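Local coordinates for Sys-1 protein (Caenorhabditis elegans, PDB 3C2G), which acts as a beta-catenin in Wnt asymmetry signalling, binding the TCF factor POP-1 directly and activating or repressing target genes, at residues I439-M444 with L483-E488; S445-E450 with E459-I464. All blocks are in the same frame, centred on the assembly; numbering follows the deposited sequence.

Contact 1: residues I439-M444 with L483-E488; sequences ILKKLM and LNVIDE
Val-485 sets its CG1 anti to the backbone N (chi1 -173°) and its CG2 anti to the carbonyl carbon, a rotation that parts its two methyls toward two neighbouring residues of a helix, Lys-441 and Leu-440. The setting is an armadillo domain, an all-helical superhelical scaffold, and the contact illustrates how a connecting segment can be laid against a helix by van der Waals fit, without a hydrogen bond between the two segments. Here the non-helical residues that follow the 3-10 turn at 483-484 run past helix 437-448, and the two segments together bury 291 Å².

The CG2 branch of Val-485 meets Leu-440 CD1 at 3.8 Å, one side chain lying across the other, roughly perpendicular. On the other branch, Val-485 CG1 lies 3.8 Å from CG of Lys-441, and it is the apolar base of the lysine that does the packing. The lysine chain then stays extended until it bends at its last torsion (chi4 -144°). Lys-441 CE and NZ both stand 3.6 Å from Ile-486 O, and no hydrogen bond forms. The backbones draw together at Lys-441 and Asp-487, whose CA atoms are 5.6 Å apart.

The carboxylate of Asp-487 accepts from Arg-490 N at OD2 and from Glu-492 N at OD1, bonds that would hold the loop's turn in place beside the helix; OD1 also makes a weak bond to His-497 NE2 of helix 494-507. Leu-440 also rests on Phe-468 of helix 457-472, while Met-444, modelled as selenomethionine, leans on Leu-494 and His-497. On the side of the valine's backbone, Met-444 SE lies 3.9 Å from Val-485 O.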
ATOM      1  N   ILE A 439      -8.920  -9.472  27.603  1.00 36.35           N
ATOM      2  CA  ILE A 439      -9.136  -8.825  26.321  1.00 35.25           C
ATOM      3  C   ILE A 439     -10.313  -7.836  26.346  1.00 35.62           C
ATOM      4  O   ILE A 439     -10.276  -6.790  25.674  1.00 35.39           O
ATOM      5  CB  ILE A 439      -9.230  -9.829  25.143  1.00 35.56           C
ATOM      6  CG1 ILE A 439      -8.860  -9.128  23.824  1.00 33.79           C
ATOM      7  CG2 ILE A 439     -10.606 -10.486  25.080  1.00 35.13           C
ATOM      8  CD1 ILE A 439      -8.564 -10.057  22.695  1.00 33.38           C
ATOM      9  N   LEU A 440     -11.338  -8.140  27.137  1.00 35.63           N
ATOM     10  CA  LEU A 440     -12.428  -7.183  27.348  1.00 35.49           C
ATOM     11  C   LEU A 440     -11.894  -5.880  27.924  1.00 35.39           C
ATOM     12  O   LEU A 440     -12.267  -4.806  27.471  1.00 35.52           O
ATOM     13  CB  LEU A 440     -13.519  -7.751  28.262  1.00 34.71           C
ATOM     14  CG  LEU A 440     -14.518  -8.737  27.646  1.00 36.90           C
ATOM     15  CD1 LEU A 440     -15.540  -9.148  28.689  1.00 38.11           C
ATOM     16  CD2 LEU A 440     -15.228  -8.188  26.417  1.00 36.28           C
ATOM     17  N   LYS A 441     -11.026  -5.980  28.925  1.00 35.34           N
ATOM     18  CA  LYS A 441     -10.455  -4.798  29.540  1.00 36.87           C
ATOM     19  C   LYS A 441      -9.693  -3.970  28.511  1.00 37.27           C
ATOM     20  O   LYS A 441      -9.889  -2.762  28.431  1.00 38.15           O
ATOM     21  CB  LYS A 441      -9.551  -5.162  30.717  1.00 37.03           C
ATOM     22  CG  LYS A 441     -10.282  -5.422  32.024  1.00 39.09           C
ATOM     23  CD  LYS A 441      -9.288  -5.805  33.120  1.00 44.39           C
ATOM     24  CE  LYS A 441      -9.978  -6.451  34.313  1.00 48.75           C
ATOM     25  NZ  LYS A 441      -9.343  -6.066  35.622  1.00 51.22           N
ATOM     26  N   LYS A 442      -8.854  -4.632  27.711  1.00 37.10           N
ATOM     27  CA  LYS A 442      -8.057  -3.972  26.690  1.00 37.46           C
ATOM     28  C   LYS A 442      -8.921  -3.343  25.599  1.00 36.90           C
ATOM     29  O   LYS A 442      -8.650  -2.219  25.150  1.00 36.17           O
ATOM     30  CB  LYS A 442      -7.039  -4.947  26.095  1.00 37.38           C
ATOM     31  CG  LYS A 442      -5.971  -5.332  27.099  1.00 39.77           C
ATOM     32  CD  LYS A 442      -4.908  -6.271  26.538  1.00 40.06           C
ATOM     33  CE  LYS A 442      -3.667  -6.205  27.431  1.00 44.61           C
ATOM     34  NZ  LYS A 442      -2.499  -6.895  26.833  1.00 48.73           N
ATOM     35  N   LEU A 443      -9.971  -4.057  25.197  1.00 36.34           N
ATOM     36  CA  LEU A 443     -10.871  -3.552  24.179  1.00 36.85           C
ATOM     37  C   LEU A 443     -11.671  -2.375  24.675  1.00 38.46           C
ATOM     38  O   LEU A 443     -11.899  -1.423  23.928  1.00 38.72           O
ATOM     39  CB  LEU A 443     -11.797  -4.641  23.636  1.00 35.97           C
ATOM     40  CG  LEU A 443     -11.154  -5.704  22.742  1.00 35.17           C
ATOM     41  CD1 LEU A 443     -12.218  -6.556  22.100  1.00 36.00           C
ATOM     42  CD2 LEU A 443     -10.233  -5.097  21.678  1.00 33.02           C
HETATM   43  N   MSE A 444     -12.090  -2.414  25.932  1.00 40.74           N
HETATM   44  CA  MSE A 444     -12.865  -1.295  26.450  1.00 44.45           C
HETATM   45  C   MSE A 444     -11.979  -0.094  26.721  1.00 41.69           C
HETATM   46  O   MSE A 444     -12.431   1.034  26.650  1.00 41.81           O
HETATM   47  CB  MSE A 444     -13.804  -1.668  27.621  1.00 43.48           C
HETATM   48  CG  MSE A 444     -13.164  -2.226  28.881  1.00 48.95           C
HETATM   49 SE   MSE A 444     -14.494  -2.854  30.241  1.00 54.91          SE
HETATM   50  CE  MSE A 444     -15.569  -4.061  29.145  1.00 54.12           C
ATOM     51  N   LEU A 483     -20.908  -7.629  31.661  1.00 43.85           N
ATOM     52  CA  LEU A 483     -21.165  -6.353  32.312  1.00 43.54           C
ATOM     53  C   LEU A 483     -20.615  -6.276  33.728  1.00 43.96           C
ATOM     54  O   LEU A 483     -20.829  -5.284  34.422  1.00 44.47           O
ATOM     55  CB  LEU A 483     -22.659  -6.022  32.298  1.00 43.42           C
ATOM     56  CG  LEU A 483     -23.279  -5.628  30.957  1.00 43.65           C
ATOM     57  CD1 LEU A 483     -24.723  -5.269  31.146  1.00 43.51           C
ATOM     58  CD2 LEU A 483     -22.548  -4.461  30.324  1.00 43.59           C
ATOM     59  N   ASN A 484     -19.900  -7.312  34.154  1.00 44.56           N
ATOM     60  CA  ASN A 484     -19.249  -7.303  35.466  1.00 45.77           C
ATOM     61  C   ASN A 484     -17.769  -6.959  35.397  1.00 45.84           C
ATOM     62  O   ASN A 484     -17.109  -6.827  36.430  1.00 46.23           O
ATOM     63  CB  ASN A 484     -19.422  -8.645  36.187  1.00 46.25           C
ATOM     64  CG  ASN A 484     -20.882  -8.971  36.500  1.00 49.42           C
ATOM     65  OD1 ASN A 484     -21.747  -8.079  36.606  1.00 49.98           O
ATOM     66  ND2 ASN A 484     -21.165 -10.263  36.637  1.00 51.15           N
ATOM     67  N   VAL A 485     -17.250  -6.824  34.182  1.00 45.46           N
ATOM     68  CA  VAL A 485     -15.848  -6.489  33.991  1.00 45.63           C
ATOM     69  C   VAL A 485     -15.649  -4.978  34.130  1.00 46.01           C
ATOM     70  O   VAL A 485     -16.296  -4.184  33.443  1.00 44.62           O
ATOM     71  CB  VAL A 485     -15.314  -6.998  32.632  1.00 45.98           C
ATOM     72  CG1 VAL A 485     -13.811  -6.798  32.535  1.00 43.95           C
ATOM     73  CG2 VAL A 485     -15.669  -8.469  32.444  1.00 46.53           C
ATOM     74  N   ILE A 486     -14.752  -4.614  35.041  1.00 46.83           N
ATOM     75  CA  ILE A 486     -14.465  -3.233  35.387  1.00 48.47           C
ATOM     76  C   ILE A 486     -12.987  -2.992  35.107  1.00 48.67           C
ATOM     77  O   ILE A 486     -12.149  -3.796  35.501  1.00 49.54           O
ATOM     78  CB  ILE A 486     -14.745  -2.999  36.897  1.00 49.03           C
ATOM     79  CG1 ILE A 486     -16.157  -3.471  37.283  1.00 51.57           C
ATOM     80  CG2 ILE A 486     -14.498  -1.554  37.307  1.00 49.21           C
ATOM     81  CD1 ILE A 486     -17.303  -2.692  36.651  1.00 52.73           C
ATOM     82  N   ASP A 487     -12.652  -1.906  34.425  1.00 48.92           N
ATOM     83  CA  ASP A 487     -11.242  -1.634  34.140  1.00 49.77           C
ATOM     84  C   ASP A 487     -10.550  -0.942  35.318  1.00 50.76           C
ATOM     85  O   ASP A 487     -11.189  -0.221  36.086  1.00 51.02           O
ATOM     86  CB  ASP A 487     -11.083  -0.803  32.870  1.00 48.74           C
ATOM     87  CG  ASP A 487     -11.417   0.650  33.091  1.00 47.95           C
ATOM     88  OD1 ASP A 487     -12.572   0.937  33.470  1.00 44.74           O
ATOM     89  OD2 ASP A 487     -10.517   1.502  32.895  1.00 49.46           O
ATOM     90  N   GLU A 488      -9.242  -1.162  35.436  1.00 52.13           N
ATOM     91  CA  GLU A 488      -8.418  -0.571  36.498  1.00 53.69           C
ATOM     92  C   GLU A 488      -8.317   0.953  36.402  1.00 54.51           C
ATOM     93  O   GLU A 488      -8.309   1.642  37.421  1.00 55.20           O
ATOM     94  CB  GLU A 488      -7.007  -1.184  36.492  1.00 53.65           C
TER

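Contact 2: residues S445-E450 with E459-I464; sequences SCLSCE and ELRSTI
Leu-460 opens the contact by bringing its CD2 branch to Cys-446 CB at 4.1 Å. One residue on, Arg-461 of helix 457-472 adds the polar part, bonding to the backbone carbonyls of Cys-446 and Cys-449. Its chain runs extended from CG to NE (chi2 -180°, chi3 162°), and the guanidinium grips Cys-446 O side-on. Arg-461 NE donates to Cys-446 O at 2.8 Å, in the carbonyl plane. Arg-461 NH2 reaches the same Cys-446 O at 3.0 Å from above that plane, with a more bent N-H...O angle of 137°. Arg-461 NH2 also donates to Cys-449 O at 2.9 Å, on a lone pair. Both acceptors lie close to the guanidinium plane, at its edge. Leu-447 O stands over the centre of one face, 3.1 Å above the plane, and is not hydrogen-bonded to it. The carbonyl oxygens gathered around it would probably stabilise the positive charge. A leucine in place of Arg-461 would probably leave Cys-446 O and Cys-449 O without these donors, the backbone around Cys-449 freer to shift, and Trp-504 without its cation.

Further along, Ile-464 adds to the apolar packing. Its CD1 presses on Cys-446 CB at 3.6 Å, while its CG2 meets Leu-447 CD1 at 3.8 Å, the two side chains lying alongside and running in opposite senses.

Around this pair of helices, Leu-460 and Ile-464 also pack on helix 388-409, whereas helix 494-507 receives Leu-447 against Ile-498 and offers Trp-504 to Arg-461 in a cation-pi interaction.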
ATOM      1  N   SER A 445     -10.702  -0.328  26.983  1.00 40.99           N
ATOM      2  CA  SER A 445      -9.794   0.798  27.168  1.00 40.60           C
ATOM      3  C   SER A 445      -9.409   1.530  25.860  1.00 39.20           C
ATOM      4  O   SER A 445      -9.187   2.727  25.893  1.00 39.62           O
ATOM      5  CB  SER A 445      -8.583   0.412  28.025  1.00 40.51           C
ATOM      6  OG  SER A 445      -7.563  -0.187  27.251  1.00 45.81           O
ATOM      7  N   CYS A 446      -9.366   0.835  24.721  1.00 38.06           N
ATOM      8  CA  CYS A 446      -9.231   1.498  23.404  1.00 38.34           C
ATOM      9  C   CYS A 446     -10.395   2.432  23.113  1.00 38.29           C
ATOM     10  O   CYS A 446     -10.283   3.394  22.334  1.00 38.78           O
ATOM     11  CB  CYS A 446      -9.213   0.487  22.264  1.00 37.71           C
ATOM     12  SG  CYS A 446      -7.861  -0.665  22.235  1.00 40.00           S
ATOM     13  N   LEU A 447     -11.525   2.111  23.718  1.00 37.47           N
ATOM     14  CA  LEU A 447     -12.781   2.760  23.438  1.00 37.01           C
ATOM     15  C   LEU A 447     -12.815   4.105  24.127  1.00 37.20           C
ATOM     16  O   LEU A 447     -13.467   5.039  23.647  1.00 37.20           O
ATOM     17  CB  LEU A 447     -13.898   1.874  23.979  1.00 36.73           C
ATOM     18  CG  LEU A 447     -15.158   1.598  23.178  1.00 36.64           C
ATOM     19  CD1 LEU A 447     -14.902   1.446  21.680  1.00 35.07           C
ATOM     20  CD2 LEU A 447     -15.803   0.358  23.754  1.00 35.34           C
ATOM     21  N   SER A 448     -12.092   4.208  25.242  1.00 37.59           N
ATOM     22  CA  SER A 448     -12.183   5.385  26.111  1.00 38.54           C
ATOM     23  C   SER A 448     -10.866   6.106  26.458  1.00 39.55           C
ATOM     24  O   SER A 448     -10.899   7.105  27.166  1.00 39.14           O
ATOM     25  CB  SER A 448     -12.905   5.009  27.405  1.00 37.40           C
ATOM     26  OG  SER A 448     -12.034   4.292  28.263  1.00 37.43           O
ATOM     27  N   CYS A 449      -9.717   5.612  25.997  1.00 41.52           N
ATOM     28  CA  CYS A 449      -8.438   6.280  26.320  1.00 44.44           C
ATOM     29  C   CYS A 449      -8.387   7.732  25.806  1.00 44.99           C
ATOM     30  O   CYS A 449      -9.001   8.064  24.792  1.00 45.13           O
ATOM     31  CB  CYS A 449      -7.216   5.460  25.871  1.00 44.49           C
ATOM     32  SG  CYS A 449      -7.233   4.844  24.150  1.00 50.77           S
ATOM     33  N   GLU A 450      -7.697   8.597  26.542  1.00 46.46           N
ATOM     34  CA  GLU A 450      -7.645  10.027  26.210  1.00 47.92           C
ATOM     35  C   GLU A 450      -6.240  10.465  25.829  1.00 48.54           C
ATOM     36  O   GLU A 450      -5.290  10.221  26.574  1.00 49.70           O
ATOM     37  CB  GLU A 450      -8.163  10.878  27.376  1.00 48.38           C
ATOM     38  N   GLU A 459     -11.869   4.698  13.383  1.00 33.79           N
ATOM     39  CA  GLU A 459     -12.252   3.492  12.682  1.00 33.65           C
ATOM     40  C   GLU A 459     -12.103   2.295  13.608  1.00 32.79           C
ATOM     41  O   GLU A 459     -12.867   1.338  13.503  1.00 33.35           O
ATOM     42  CB  GLU A 459     -11.399   3.316  11.423  1.00 33.75           C
ATOM     43  CG  GLU A 459     -11.878   2.198  10.485  1.00 36.31           C
ATOM     44  CD  GLU A 459     -11.085   2.090   9.185  0.50 35.33           C
ATOM     45  OE1 GLU A 459     -10.598   3.127   8.668  0.50 35.33           O
ATOM     46  OE2 GLU A 459     -10.968   0.951   8.674  0.50 37.92           O
ATOM     47  N   LEU A 460     -11.127   2.361  14.514  1.00 31.24           N
ATOM     48  CA  LEU A 460     -10.948   1.338  15.528  1.00 30.28           C
ATOM     49  C   LEU A 460     -12.141   1.257  16.494  1.00 30.60           C
ATOM     50  O   LEU A 460     -12.611   0.173  16.807  1.00 30.63           O
ATOM     51  CB  LEU A 460      -9.662   1.567  16.324  1.00 29.57           C
ATOM     52  CG  LEU A 460      -9.438   0.588  17.490  1.00 29.74           C
ATOM     53  CD1 LEU A 460      -9.357  -0.871  17.018  1.00 27.42           C
ATOM     54  CD2 LEU A 460      -8.210   0.942  18.292  1.00 29.51           C
ATOM     55  N   ARG A 461     -12.613   2.401  16.971  1.00 31.17           N
ATOM     56  CA  ARG A 461     -13.695   2.442  17.955  1.00 31.31           C
ATOM     57  C   ARG A 461     -15.008   2.022  17.323  1.00 31.61           C
ATOM     58  O   ARG A 461     -15.828   1.375  17.948  1.00 32.57           O
ATOM     59  CB  ARG A 461     -13.801   3.833  18.589  1.00 31.02           C
ATOM     60  CG  ARG A 461     -12.572   4.171  19.399  1.00 30.82           C
ATOM     61  CD  ARG A 461     -12.606   5.525  20.063  1.00 30.53           C
ATOM     62  NE  ARG A 461     -11.599   5.513  21.118  1.00 33.25           N
ATOM     63  CZ  ARG A 461     -11.262   6.548  21.877  1.00 32.37           C
ATOM     64  NH1 ARG A 461     -11.839   7.734  21.704  1.00 32.73           N
ATOM     65  NH2 ARG A 461     -10.334   6.388  22.811  1.00 29.23           N
ATOM     66  N   SER A 462     -15.187   2.367  16.063  1.00 31.38           N
ATOM     67  CA  SER A 462     -16.355   1.932  15.342  1.00 30.97           C
ATOM     68  C   SER A 462     -16.352   0.407  15.189  1.00 30.78           C
ATOM     69  O   SER A 462     -17.388  -0.236  15.369  1.00 31.36           O
ATOM     70  CB  SER A 462     -16.389   2.613  13.979  1.00 30.81           C
ATOM     71  OG  SER A 462     -17.589   2.319  13.303  1.00 31.30           O
ATOM     72  N   THR A 463     -15.183  -0.159  14.881  1.00 29.88           N
ATOM     73  CA  THR A 463     -15.025  -1.603  14.641  1.00 28.84           C
ATOM     74  C   THR A 463     -15.185  -2.402  15.934  1.00 28.68           C
ATOM     75  O   THR A 463     -15.714  -3.508  15.931  1.00 28.36           O
ATOM     76  CB  THR A 463     -13.642  -1.911  13.997  1.00 28.68           C
ATOM     77  OG1 THR A 463     -13.517  -1.177  12.777  1.00 29.43           O
ATOM     78  CG2 THR A 463     -13.473  -3.392  13.689  1.00 27.22           C
ATOM     79  N   ILE A 464     -14.729  -1.831  17.040  1.00 28.90           N
ATOM     80  CA  ILE A 464     -14.869  -2.473  18.337  1.00 29.02           C
ATOM     81  C   ILE A 464     -16.347  -2.614  18.723  1.00 30.15           C
ATOM     82  O   ILE A 464     -16.760  -3.668  19.219  1.00 30.28           O
ATOM     83  CB  ILE A 464     -14.118  -1.711  19.426  1.00 28.76           C
ATOM     84  CG1 ILE A 464     -12.607  -1.873  19.235  1.00 27.54           C
ATOM     85  CG2 ILE A 464     -14.539  -2.204  20.811  1.00 28.01           C
ATOM     86  CD1 ILE A 464     -11.780  -0.951  20.108  1.00 25.68           C
TER

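Overall arrangement
Contacts 1 and 2 share one helix, 437-448: its earlier turns face the loop 483-488 and its last turns face helix 457-472. Their centres lie about 12 Å apart, and they join directly where Leu-443 O packs against Ile-464 CD1 at 3.9 Å. Outside the segments, His-497 bridges the two, touching Met-444 and hydrogen-bonding to Ser-448. Phe-468 carries helix 457-472 back to the earlier turn, where it touches Leu-440 and Leu-443. Segment 459-464 also reaches the ligand, through Glu-459 OE2, which forms a salt bridge with a basic side chain of the bound POP-1 peptide, a partner outside both contacts.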